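Local coordinates for hypothetical protein (Clostridium sporogenes ATCC 15579, PDB 4QRK), which is of unknown function but is a putative cell adhesion protein with a right-handed beta-helix fold, at residues Lys35-Gly40 and Arg90-Ile95; Asn28-Val33 and Glu71-Gln76. One frame throughout, in Å; residues are numbered along the deposited sequence. Where two conformers were deposited one is given.

Contact 1 (Lys35-Gly40 and Arg90-Ile95); sequences KLNISG and RNEWNI
Leu36 meets Trp93 on the buried face of a parallel strand pair, Lys35-Gly40 beside Asn91-Ile95, whose axes run 4.7 Å apart at 5°. On this apolar face, CD1 of Leu36 lies 3.8 Å from CB of Trp93, and the two side chains cross obliquely. The same methyl touches CD1 of Ile95 at 4.0 Å. Ile38 and Ile95 lie side by side and point the same way, CG1 of Ile38 against CB of Ile95. From beyond the pair, Phe50 meets the indole edge-to-face, while Phe114 covers Leu36 and Ile38.

The backbone evidence for a parallel pairing is a set of five bonds, N of Lys35, Asn37 and Ser39 giving to O of Asn91, Trp93 and Ile95, and N of Trp93 and Ile95 giving to O of Lys35 and Asn37. Parallel strands stacked in register, apolar side chains inward, build one wall of the right-handed beta-helix that this chain forms, and strand 113-117 adds to strand 35-42 on its other side.

The reverse face is polar and looser. Asn37 and Asn94, in register there, both hold CG anti to the carbonyl carbon, and their amides lie side by side with planes only 21° apart. One bond joins them: ND2 of Asn37 donates to OD1 of Asn94 at 2.9 Å, nearly straight at 175° and in the donor's amide plane. Asn94 is itself a donor, through ND2, which reaches OE2 of Glu92 (2.8 Å) on the anti side and tilted out of the carboxylate plane; this bond is less certain, since it holds for one of two conformers of Glu92. Lys35 is exposed, and in that same conformer its CB comes only to 4.3 Å of CG of Glu92.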
ATOM      1  N   LYS A  35      -6.500  10.762  -3.186  1.00 23.20           N
ATOM      2  CA  LYS A  35      -5.180  10.317  -3.645  1.00 25.00           C
ATOM      3  C   LYS A  35      -4.285  10.083  -2.432  1.00 28.55           C
ATOM      4  O   LYS A  35      -4.130  10.939  -1.559  1.00 28.53           O
ATOM      5  CB  LYS A  35      -4.557  11.350  -4.578  1.00 27.43           C
ATOM      6  CG  LYS A  35      -5.333  11.552  -5.892  1.00 34.46           C
ATOM      7  CD  LYS A  35      -4.796  12.742  -6.666  1.00 45.79           C
ATOM      8  CE  LYS A  35      -5.296  12.779  -8.106  1.00 63.19           C
ATOM      9  NZ  LYS A  35      -6.740  13.161  -8.208  1.00 72.82           N
ATOM     10  N   LEU A  36      -3.750   8.884  -2.354  1.00 19.77           N
ATOM     11  CA  LEU A  36      -2.840   8.520  -1.283  1.00 25.09           C
ATOM     12  C   LEU A  36      -1.509   8.124  -1.901  1.00 22.36           C
ATOM     13  O   LEU A  36      -1.466   7.196  -2.702  1.00 26.44           O
ATOM     14  CB  LEU A  36      -3.413   7.322  -0.518  1.00 25.32           C
ATOM     15  CG  LEU A  36      -2.508   6.590   0.460  1.00 33.49           C
ATOM     16  CD1 LEU A  36      -1.958   7.505   1.505  1.00 28.19           C
ATOM     17  CD2 LEU A  36      -3.302   5.453   1.127  1.00 38.10           C
ATOM     18  N   ASN A  37      -0.425   8.783  -1.474  1.00 21.74           N
ATOM     19  CA  ASN A  37       0.925   8.543  -1.966  1.00 26.15           C
ATOM     20  C   ASN A  37       1.876   8.255  -0.823  1.00 24.08           C
ATOM     21  O   ASN A  37       1.939   8.993   0.157  1.00 26.58           O
ATOM     22  CB  ASN A  37       1.440   9.753  -2.712  1.00 26.04           C
ATOM     23  CG  ASN A  37       0.593  10.122  -3.904  1.00 24.74           C
ATOM     24  OD1 ASN A  37       0.225   9.279  -4.761  1.00 22.62           O
ATOM     25  ND2 ASN A  37       0.261  11.388  -3.969  1.00 28.44           N
ATOM     26  N   ILE A  38       2.568   7.142  -0.920  1.00 21.66           N
ATOM     27  CA  ILE A  38       3.494   6.721   0.125  1.00 19.11           C
ATOM     28  C   ILE A  38       4.841   6.429  -0.469  1.00 22.48           C
ATOM     29  O   ILE A  38       4.955   5.789  -1.543  1.00 24.17           O
ATOM     30  CB  ILE A  38       3.021   5.466   0.856  1.00 24.13           C
ATOM     31  CG1 ILE A  38       1.608   5.678   1.438  1.00 26.13           C
ATOM     32  CG2 ILE A  38       4.024   5.095   1.942  1.00 23.12           C
ATOM     33  CD1 ILE A  38       1.097   4.427   2.171  1.00 31.76           C
ATOM     34  N   SER A  39       5.865   6.884   0.235  1.00 22.48           N
ATOM     35  CA  SER A  39       7.255   6.616  -0.136  1.00 24.38           C
ATOM     36  C   SER A  39       8.106   6.395   1.081  1.00 24.50           C
ATOM     37  O   SER A  39       7.647   6.533   2.219  1.00 22.48           O
ATOM     38  CB  SER A  39       7.833   7.798  -0.897  1.00 29.33           C
ATOM     39  OG  SER A  39       8.065   8.898  -0.022  1.00 28.18           O
ATOM     40  N   GLY A  40       9.383   6.090   0.850  1.00 23.59           N
ATOM     41  CA  GLY A  40      10.371   6.205   1.912  1.00 21.62           C
ATOM     42  C   GLY A  40      10.869   7.659   2.057  1.00 27.81           C
ATOM     43  O   GLY A  40      10.112   8.629   1.868  1.00 30.22           O
ATOM     44  N   ARG A  90     -10.790  18.154  -2.960  1.00 30.53           N
ATOM     45  CA  ARG A  90      -9.436  17.625  -2.887  1.00 30.54           C
ATOM     46  C   ARG A  90      -9.234  16.902  -1.583  1.00 32.66           C
ATOM     47  O   ARG A  90      -9.602  17.409  -0.516  1.00 28.98           O
ATOM     48  CB  ARG A  90      -8.411  18.756  -2.911  1.00 33.30           C
ATOM     49  CG  ARG A  90      -7.643  18.831  -4.168  1.00 40.40           C
ATOM     50  CD  ARG A  90      -6.523  19.824  -4.032  1.00 45.66           C
ATOM     51  NE  ARG A  90      -5.233  19.162  -4.050  1.00 46.84           N
ATOM     52  CZ  ARG A  90      -4.074  19.800  -3.903  1.00 45.18           C
ATOM     53  NH1 ARG A  90      -4.046  21.117  -3.728  1.00 50.89           N
ATOM     54  NH2 ARG A  90      -2.949  19.121  -3.937  1.00 46.91           N
ATOM     55  N   ASN A  91      -8.654  15.723  -1.677  1.00 24.84           N
ATOM     56  CA  ASN A  91      -8.222  14.971  -0.507  1.00 26.62           C
ATOM     57  C   ASN A  91      -6.991  14.175  -0.859  1.00 29.64           C
ATOM     58  O   ASN A  91      -7.046  13.161  -1.579  1.00 24.10           O
ATOM     59  CB  ASN A  91      -9.309  14.017  -0.010  1.00 27.80           C
ATOM     60  CG  ASN A  91      -9.001  13.498   1.379  1.00 30.20           C
ATOM     61  OD1 ASN A  91      -8.868  14.282   2.317  1.00 30.12           O
ATOM     62  ND2 ASN A  91      -8.896  12.188   1.525  1.00 28.57           N
ATOM     63  N   GLU A  92      -5.866  14.615  -0.333  1.00 23.70           N
ATOM     64  CA  GLU A  92      -4.580  14.031  -0.687  0.50 23.28           C
ATOM     65  C   GLU A  92      -3.716  13.821   0.561  1.00 23.10           C
ATOM     66  O   GLU A  92      -3.564  14.723   1.391  1.00 25.08           O
ATOM     67  CB  GLU A  92      -3.869  14.922  -1.723  0.50 28.55           C
ATOM     68  CG  GLU A  92      -2.568  14.354  -2.309  0.50 26.90           C
ATOM     69  CD  GLU A  92      -1.858  15.361  -3.246  0.50 29.79           C
ATOM     70  OE1 GLU A  92      -2.228  15.422  -4.434  0.50 38.95           O
ATOM     71  OE2 GLU A  92      -0.960  16.112  -2.792  0.50 22.26           O
ATOM     72  N   TRP A  93      -3.156  12.610   0.668  1.00 19.53           N
ATOM     73  CA  TRP A  93      -2.238  12.263   1.722  1.00 25.24           C
ATOM     74  C   TRP A  93      -0.912  11.859   1.083  1.00 25.92           C
ATOM     75  O   TRP A  93      -0.824  10.935   0.252  1.00 25.85           O
ATOM     76  CB  TRP A  93      -2.748  11.088   2.572  1.00 26.19           C
ATOM     77  CG  TRP A  93      -4.005  11.310   3.371  1.00 23.90           C
ATOM     78  CD1 TRP A  93      -4.836  12.408   3.372  1.00 25.79           C
ATOM     79  CD2 TRP A  93      -4.594  10.352   4.252  1.00 22.66           C
ATOM     80  NE1 TRP A  93      -5.898  12.189   4.231  1.00 22.19           N
ATOM     81  CE2 TRP A  93      -5.786  10.921   4.756  1.00 26.67           C
ATOM     82  CE3 TRP A  93      -4.223   9.066   4.658  1.00 23.68           C
ATOM     83  CZ2 TRP A  93      -6.600  10.251   5.671  1.00 26.55           C
ATOM     84  CZ3 TRP A  93      -5.045   8.395   5.546  1.00 26.40           C
ATOM     85  CH2 TRP A  93      -6.222   8.989   6.042  1.00 28.72           C
ATOM     86  N   ASN A  94       0.129  12.552   1.480  1.00 21.24           N
ATOM     87  CA  ASN A  94       1.464  12.252   0.970  1.00 19.59           C
ATOM     88  C   ASN A  94       2.343  11.895   2.126  1.00 25.25           C
ATOM     89  O   ASN A  94       2.624  12.737   2.958  1.00 24.65           O
ATOM     90  CB  ASN A  94       2.010  13.479   0.257  1.00 24.80           C
ATOM     91  CG  ASN A  94       1.114  13.934  -0.853  1.00 27.90           C
ATOM     92  OD1 ASN A  94       1.011  13.268  -1.858  1.00 27.69           O
ATOM     93  ND2 ASN A  94       0.419  15.042  -0.656  1.00 40.47           N
ATOM     94  N   ILE A  95       2.720  10.625   2.209  1.00 24.27           N
ATOM     95  CA  ILE A  95       3.356  10.073   3.394  1.00 20.53           C
ATOM     96  C   ILE A  95       4.785   9.601   3.117  1.00 21.18           C
ATOM     97  O   ILE A  95       5.011   8.885   2.134  1.00 24.56           O
ATOM     98  CB  ILE A  95       2.505   8.892   3.923  1.00 29.26           C
ATOM     99  CG1 ILE A  95       1.146   9.444   4.423  1.00 31.74           C
ATOM    100  CG2 ILE A  95       3.240   8.128   5.032  1.00 24.94           C
ATOM    101  CD1 ILE A  95       0.175   8.368   4.806  1.00 36.06           C
TER

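Contact 2 (Asn28-Val33 and Glu71-Gln76); sequences NLNFGV and ELEISQ
Two parallel strands of a beta-helix wall, in the segments Asn28-Val33 and Glu71-Gln76, meet here just before the chain turns a corner at Val33. Their axes are nearly parallel, and backbone bonds alternate between them, from N of Asn28 to O of Leu72 through to N of Gln76 to O of Asn30.

On the inner face, Leu29 and Ile74 lie side by side, CD2 of Leu29 packing 3.5 Å from CB of Ile74 and also touching its CG1 and CD1. The outer face is polar. In the conformer given for Ser75, one of two, ND2 of Asn30 donates almost straight (174°) to OG of Ser75 at 2.8 Å, within its own amide plane. ND2 of Asn28 comes equally near OE2 of Glu73, but that bond is weak, bent to 119°.

At the corner Gln76 takes over from the backbone. Its CG is anti to the backbone N (chi1 -170°) and the chain continues extended, with OE1 over one face of the Phe31 ring. N of Val33 donates to OE1 of Gln76 at 2.9 Å, in the carbonyl plane on a lone pair; N of Gly32 adds a weak bond to the same oxygen. Trp57 and Trp93 pack against this glutamine. A side-chain carbonyl thus accepts chiefly the amide of Val33 where the chain turns, while aliphatic side chains stack inside, an arrangement fitting a corner between two walls of a parallel beta-helix.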
ATOM      1  N   ASN A  28      -1.668   1.690   9.905  1.00 27.08           N
ATOM      2  CA  ASN A  28      -3.020   1.328   9.545  1.00 26.16           C
ATOM      3  C   ASN A  28      -3.700   2.557   8.993  1.00 27.93           C
ATOM      4  O   ASN A  28      -3.826   3.567   9.683  1.00 31.32           O
ATOM      5  CB  ASN A  28      -3.748   0.706  10.747  1.00 28.31           C
ATOM      6  CG  ASN A  28      -5.202   0.329  10.421  1.00 41.32           C
ATOM      7  OD1 ASN A  28      -5.491  -0.163   9.344  1.00 45.92           O
ATOM      8  ND2 ASN A  28      -6.109   0.569  11.356  1.00 59.04           N
ATOM      9  N   LEU A  29      -4.076   2.497   7.715  1.00 25.88           N
ATOM     10  CA  LEU A  29      -4.626   3.663   7.007  1.00 27.86           C
ATOM     11  C   LEU A  29      -6.082   3.411   6.556  1.00 27.30           C
ATOM     12  O   LEU A  29      -6.399   2.389   5.943  1.00 28.74           O
ATOM     13  CB  LEU A  29      -3.759   4.020   5.797  1.00 28.52           C
ATOM     14  CG  LEU A  29      -2.297   4.389   6.053  1.00 33.03           C
ATOM     15  CD1 LEU A  29      -1.487   4.615   4.784  1.00 46.40           C
ATOM     16  CD2 LEU A  29      -2.154   5.640   6.893  1.00 38.46           C
ATOM     17  N   ASN A  30      -6.973   4.327   6.904  1.00 21.84           N
ATOM     18  CA  ASN A  30      -8.376   4.255   6.471  1.00 27.19           C
ATOM     19  C   ASN A  30      -8.710   5.484   5.710  1.00 28.16           C
ATOM     20  O   ASN A  30      -8.742   6.556   6.286  1.00 28.29           O
ATOM     21  CB  ASN A  30      -9.311   4.150   7.661  1.00 37.05           C
ATOM     22  CG  ASN A  30      -8.976   2.988   8.509  1.00 40.20           C
ATOM     23  OD1 ASN A  30      -9.107   1.858   8.071  1.00 40.93           O
ATOM     24  ND2 ASN A  30      -8.509   3.243   9.721  1.00 49.16           N
ATOM     25  N   PHE A  31      -8.945   5.329   4.415  1.00 25.93           N
ATOM     26  CA  PHE A  31      -8.945   6.465   3.525  1.00 30.01           C
ATOM     27  C   PHE A  31     -10.185   6.326   2.688  1.00 29.99           C
ATOM     28  O   PHE A  31     -10.358   5.322   2.020  1.00 28.78           O
ATOM     29  CB  PHE A  31      -7.695   6.359   2.670  1.00 29.26           C
ATOM     30  CG  PHE A  31      -7.443   7.550   1.771  1.00 35.20           C
ATOM     31  CD1 PHE A  31      -6.801   8.670   2.257  1.00 32.09           C
ATOM     32  CD2 PHE A  31      -7.792   7.514   0.415  1.00 35.05           C
ATOM     33  CE1 PHE A  31      -6.531   9.756   1.427  1.00 31.63           C
ATOM     34  CE2 PHE A  31      -7.526   8.594  -0.423  1.00 32.93           C
ATOM     35  CZ  PHE A  31      -6.875   9.711   0.082  1.00 26.66           C
ATOM     36  N   GLY A  32     -11.064   7.310   2.744  1.00 30.48           N
ATOM     37  CA  GLY A  32     -12.340   7.228   2.067  1.00 26.69           C
ATOM     38  C   GLY A  32     -12.250   7.527   0.591  1.00 30.71           C
ATOM     39  O   GLY A  32     -12.676   6.719  -0.227  1.00 28.58           O
ATOM     40  N   VAL A  33     -11.730   8.703   0.236  1.00 27.16           N
ATOM     41  CA  VAL A  33     -11.728   9.119  -1.163  1.00 27.17           C
ATOM     42  C   VAL A  33     -10.551  10.033  -1.437  1.00 31.13           C
ATOM     43  O   VAL A  33     -10.153  10.822  -0.580  1.00 31.45           O
ATOM     44  CB  VAL A  33     -13.081   9.782  -1.611  1.00 34.27           C
ATOM     45  CG1 VAL A  33     -13.404  10.992  -0.778  1.00 31.73           C
ATOM     46  CG2 VAL A  33     -12.995  10.204  -3.027  1.00 34.13           C
ATOM     47  N   GLU A  71       2.088   1.432  16.884  1.00 32.78           N
ATOM     48  CA  GLU A  71       0.807   1.350  16.201  1.00 34.68           C
ATOM     49  C   GLU A  71       0.339   2.727  15.780  1.00 30.27           C
ATOM     50  O   GLU A  71      -0.047   3.533  16.606  1.00 30.27           O
ATOM     51  CB  GLU A  71      -0.204   0.603  17.068  1.00 39.12           C
ATOM     52  CG  GLU A  71       0.263  -0.840  17.249  1.00 50.47           C
ATOM     53  CD  GLU A  71      -0.768  -1.782  17.819  1.00 63.92           C
ATOM     54  OE1 GLU A  71      -1.881  -1.330  18.181  1.00 66.74           O
ATOM     55  OE2 GLU A  71      -0.442  -2.989  17.919  1.00 65.55           O
ATOM     56  N   LEU A  72       0.442   2.977  14.470  1.00 29.86           N
ATOM     57  CA  LEU A  72       0.141   4.272  13.875  1.00 29.28           C
ATOM     58  C   LEU A  72      -1.076   4.127  12.993  1.00 23.73           C
ATOM     59  O   LEU A  72      -1.055   3.407  11.990  1.00 25.71           O
ATOM     60  CB  LEU A  72       1.326   4.791  13.065  1.00 28.03           C
ATOM     61  CG  LEU A  72       1.235   6.134  12.305  1.00 30.66           C
ATOM     62  CD1 LEU A  72       0.666   7.275  13.105  1.00 35.12           C
ATOM     63  CD2 LEU A  72       2.598   6.486  11.842  1.00 32.90           C
ATOM     64  N   GLU A  73      -2.119   4.853  13.349  1.00 29.14           N
ATOM     65  CA  GLU A  73      -3.332   4.797  12.591  1.00 23.30           C
ATOM     66  C   GLU A  73      -3.690   6.169  12.047  1.00 22.40           C
ATOM     67  O   GLU A  73      -3.701   7.160  12.761  1.00 27.33           O
ATOM     68  CB  GLU A  73      -4.465   4.280  13.463  1.00 32.55           C
ATOM     69  CG  GLU A  73      -5.764   4.180  12.709  1.00 46.25           C
ATOM     70  CD  GLU A  73      -6.836   3.526  13.537  1.00 69.83           C
ATOM     71  OE1 GLU A  73      -7.314   4.154  14.518  1.00 76.93           O
ATOM     72  OE2 GLU A  73      -7.166   2.370  13.212  1.00 73.60           O
ATOM     73  N   ILE A  74      -4.032   6.216  10.778  1.00 22.46           N
ATOM     74  CA  ILE A  74      -4.442   7.475  10.172  1.00 23.20           C
ATOM     75  C   ILE A  74      -5.757   7.209   9.476  1.00 29.05           C
ATOM     76  O   ILE A  74      -5.848   6.321   8.618  1.00 30.04           O
ATOM     77  CB  ILE A  74      -3.423   7.976   9.170  1.00 29.02           C
ATOM     78  CG1 ILE A  74      -2.005   7.799   9.721  1.00 35.00           C
ATOM     79  CG2 ILE A  74      -3.761   9.439   8.790  1.00 27.09           C
ATOM     80  CD1 ILE A  74      -0.929   8.437   8.887  1.00 34.31           C
ATOM     81  N   SER A  75      -6.779   7.976   9.840  1.00 27.67           N
ATOM     82  CA  SER A  75      -8.118   7.771   9.307  0.50 27.04           C
ATOM     83  C   SER A  75      -8.783   9.046   8.822  1.00 38.49           C
ATOM     84  O   SER A  75      -8.697  10.073   9.490  1.00 31.37           O
ATOM     85  CB  SER A  75      -8.977   7.098  10.373  0.50 31.61           C
ATOM     86  OG  SER A  75      -8.404   5.851  10.694  0.50 24.83           O
ATOM     87  N   GLN A  76      -9.394   8.975   7.621  1.00 38.48           N
ATOM     88  CA  GLN A  76     -10.253  10.050   7.082  1.00 35.13           C
ATOM     89  C   GLN A  76     -11.588   9.816   7.754  1.00 41.23           C
ATOM     90  O   GLN A  76     -12.108   8.695   7.671  1.00 46.81           O
ATOM     91  CB  GLN A  76     -10.456   9.925   5.554  1.00 36.80           C
ATOM     92  CG  GLN A  76     -11.133  11.152   4.879  1.00 27.97           C
ATOM     93  CD  GLN A  76     -11.429  10.902   3.368  1.00 52.06           C
ATOM     94  OE1 GLN A  76     -11.002   9.911   2.809  1.00 41.06           O
ATOM     95  NE2 GLN A  76     -12.145  11.804   2.731  1.00 45.99           N
TER
HETATM   96  O   HOH W   1     -12.173   6.712   5.941  1.00 47.02           O

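Contact 1 and contact 2 belong to different sheets of the same solenoid, their centres 11 Å apart, and their segments alternate along the chain. Strand 24-32 of contact 2 leads into strand 35-42 of contact 1, and 69-75 leads likewise into 91-98, which puts the two pairs on successive walls. They meet at the corner: ND2 of Asn91 is a probable hydrogen-bond donor to O of Val33, 2.8 Å away, and packs 3.4 Å from CE1 of Phe31. Inside, CD2 of Trp93 approaches CD1 of Phe31 to 3.4 Å in an edge-to-face pair, and Leu29 touches both Ile38 and Ile95, joining the apolar faces of both sheets in one core.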